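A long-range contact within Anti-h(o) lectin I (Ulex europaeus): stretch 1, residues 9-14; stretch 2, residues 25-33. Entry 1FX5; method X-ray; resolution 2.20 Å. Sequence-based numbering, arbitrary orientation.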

# COMPACT_ATOMS: atom_id res chain seq x y z
N LYS A 9 12.18 -7.84 -2.31
CA LYS A 9 13.25 -8.82 -2.56
C LYS A 9 14.33 -8.65 -1.49
O LYS A 9 15.11 -9.56 -1.23
CB LYS A 9 13.80 -8.64 -3.96
CG LYS A 9 12.79 -9.06 -4.98
CD LYS A 9 13.27 -8.80 -6.37
CE LYS A 9 12.26 -9.36 -7.36
NZ LYS A 9 12.35 -8.61 -8.63
N ASN A 10 14.37 -7.45 -0.93
CA ASN A 10 15.28 -7.01 0.13
C ASN A 10 14.73 -5.67 0.58
O ASN A 10 13.75 -5.21 0.00
CB ASN A 10 16.75 -6.94 -0.31
CG ASN A 10 16.99 -6.00 -1.47
OD1 ASN A 10 16.15 -5.17 -1.80
ND2 ASN A 10 18.15 -6.14 -2.09
N PHE A 11 15.32 -5.03 1.58
CA PHE A 11 14.82 -3.74 2.06
C PHE A 11 15.83 -2.59 1.93
O PHE A 11 17.03 -2.79 2.11
CB PHE A 11 14.39 -3.89 3.53
CG PHE A 11 13.38 -5.00 3.77
CD1 PHE A 11 13.81 -6.31 3.98
CD2 PHE A 11 12.02 -4.73 3.79
CE1 PHE A 11 12.89 -7.34 4.20
CE2 PHE A 11 11.09 -5.75 4.01
CZ PHE A 11 11.54 -7.05 4.22
N SER A 12 15.34 -1.37 1.64
CA SER A 12 16.25 -0.22 1.51
C SER A 12 16.18 0.71 2.71
O SER A 12 15.11 0.93 3.28
CB SER A 12 15.99 0.56 0.20
OG SER A 12 14.61 0.75 -0.06
N GLN A 13 17.32 1.29 3.08
CA GLN A 13 17.38 2.19 4.23
C GLN A 13 16.54 3.46 4.16
O GLN A 13 16.11 3.96 5.20
CB GLN A 13 18.82 2.55 4.56
CG GLN A 13 19.60 1.44 5.21
CD GLN A 13 21.02 1.86 5.51
OE1 GLN A 13 21.33 2.26 6.64
NE2 GLN A 13 21.89 1.77 4.51
N ASN A 14 16.34 4.00 2.96
CA ASN A 14 15.55 5.22 2.80
C ASN A 14 14.15 4.88 2.27
O ASN A 14 13.55 5.66 1.52
CB ASN A 14 16.25 6.15 1.80
CG ASN A 14 16.30 5.54 0.40
OD1 ASN A 14 16.85 4.45 0.22
ND2 ASN A 14 15.66 6.20 -0.56
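Stretch 2 (25-33) SVIETGVLQ

A segment without regular secondary structure can still pack closely against a folded hairpin through one well-aimed backbone bond and a few apolar side chains. The contact between residues 9-14 and 25-33 of this Ulex europaeus lectin is a compact example. Stretch 1 is extended through Asn10, Phe11 and Ser12, and then bends at Gln13, where phi and psi fall to -62° and -31°. Stretch 2 doubles back on itself: short strands at 25-26 and 32-33 are joined by a loop containing a type I turn from Ile27 to Gly30. The hairpin is secured by its own backbone, with Ser25 N to Gln33 O and Gln33 N to Ser25 O both at 2.9 Å, Ile27 N to Val31 O at 3.1 Å, and Gly30 N closing the turn onto Ile27 O at 3.0 Å.

The closest CA pairs give the register. Phe11 lies nearest Gly30, with their CA atoms 4.8 Å apart, and Gln13 lies nearest Val26, CA to CA 5.4 Å. Stepping forward along stretch 1 therefore means stepping backward in stretch 2, from the far end of the turn to the strand that precedes it. Together the two stretches bury 384 Å².

Polar contact across the interface is concentrated at one point. Phe11 N donates a hydrogen bond to Gly30 O at 3.0 Å, and the angle of 164° at the hydrogen makes it nearly straight. On the same residue pair, Gly30 CA approaches Phe11 O at 3.1 Å in a CA-H...O contact, whose angle of 128° is much less direct. Gly30 suits this site because its phi of 88° and psi of 22° would jam a CB against the preceding carbonyl oxygen.

Apolar packing gathers around Phe11, which is buried and directs its CA-to-CB bond toward the hairpin. Leu32 CB sits over one face of the ring, 4.0 Å from the ring centroid and 15° off the normal, a good CH-pi arrangement; its distance to Phe11 CD1 is 3.9 Å. Gly30 O lies at the ring edge, near the ring plane. Val26, whose CA-to-CB bond also points toward the other stretch, brings CG1 to 3.6 Å from Phe11 CB and equally to 3.6 Å from Phe11 O, so that one methyl group packs against both side chain and backbone.

Van der Waals contact continues through Gln13. Its CA-to-CB bond points sideways, yet the end of the side chain comes nearer the hairpin. Gln13 CG lies 3.6 Å from Val26 O and 3.7 Å from Ile27 O, while Gln13 NE2 reaches to 3.5 Å from Glu28 CA. The side chain thus lies along the start of the turn without a hydrogen bond to it. Glu28 is modelled only as far as CB, which is 3.9 Å from Gln13 NE2.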

# COMPACT_ATOMS: atom_id res chain seq x y z
N SER A 25 14.33 -1.54 12.44
CA SER A 25 14.79 -0.67 11.35
C SER A 25 15.49 -1.46 10.28
O SER A 25 15.84 -2.61 10.50
CB SER A 25 15.77 0.39 11.86
OG SER A 25 16.99 -0.22 12.29
N VAL A 26 15.72 -0.83 9.13
CA VAL A 26 16.40 -1.49 8.03
C VAL A 26 17.88 -1.09 8.15
O VAL A 26 18.21 0.08 8.25
CB VAL A 26 15.85 -1.07 6.68
CG1 VAL A 26 16.57 -1.81 5.58
CG2 VAL A 26 14.38 -1.38 6.61
N ILE A 27 18.76 -2.08 8.23
CA ILE A 27 20.20 -1.84 8.36
C ILE A 27 20.93 -1.76 7.00
O ILE A 27 20.32 -2.07 5.96
CB ILE A 27 20.86 -2.85 9.34
CG1 ILE A 27 20.73 -4.29 8.83
CG2 ILE A 27 20.18 -2.77 10.70
CD1 ILE A 27 21.39 -5.29 9.73
N GLU A 28 22.21 -1.37 7.01
CA GLU A 28 23.04 -1.23 5.79
C GLU A 28 23.12 -2.42 4.83
O GLU A 28 23.35 -2.24 3.63
CB GLU A 28 24.45 -0.73 6.14
N THR A 29 22.94 -3.63 5.36
CA THR A 29 23.00 -4.83 4.54
C THR A 29 21.72 -5.08 3.74
O THR A 29 21.69 -5.98 2.89
CB THR A 29 23.30 -6.07 5.40
OG1 THR A 29 22.60 -5.98 6.66
CG2 THR A 29 24.78 -6.16 5.69
N GLY A 30 20.67 -4.29 3.99
CA GLY A 30 19.40 -4.44 3.28
C GLY A 30 18.46 -5.44 3.95
O GLY A 30 17.55 -5.97 3.31
N VAL A 31 18.68 -5.67 5.25
CA VAL A 31 17.89 -6.59 6.07
C VAL A 31 17.00 -5.83 7.07
O VAL A 31 17.39 -4.78 7.58
CB VAL A 31 18.85 -7.53 6.86
CG1 VAL A 31 18.13 -8.36 7.92
CG2 VAL A 31 19.55 -8.45 5.89
N LEU A 32 15.80 -6.35 7.33
CA LEU A 32 14.88 -5.72 8.28
C LEU A 32 15.17 -6.31 9.67
O LEU A 32 14.92 -7.49 9.93
CB LEU A 32 13.42 -5.99 7.87
CG LEU A 32 12.30 -5.61 8.85
CD1 LEU A 32 12.22 -4.10 9.01
CD2 LEU A 32 10.96 -6.16 8.36
N GLN A 33 15.74 -5.48 10.56
CA GLN A 33 16.08 -5.89 11.92
C GLN A 33 14.94 -5.53 12.87
O GLN A 33 14.69 -4.36 13.14
CB GLN A 33 17.39 -5.22 12.36
CG GLN A 33 17.94 -5.79 13.65
CD GLN A 33 19.23 -5.12 14.08
OE1 GLN A 33 20.29 -5.73 14.02
NE2 GLN A 33 19.13 -3.88 14.53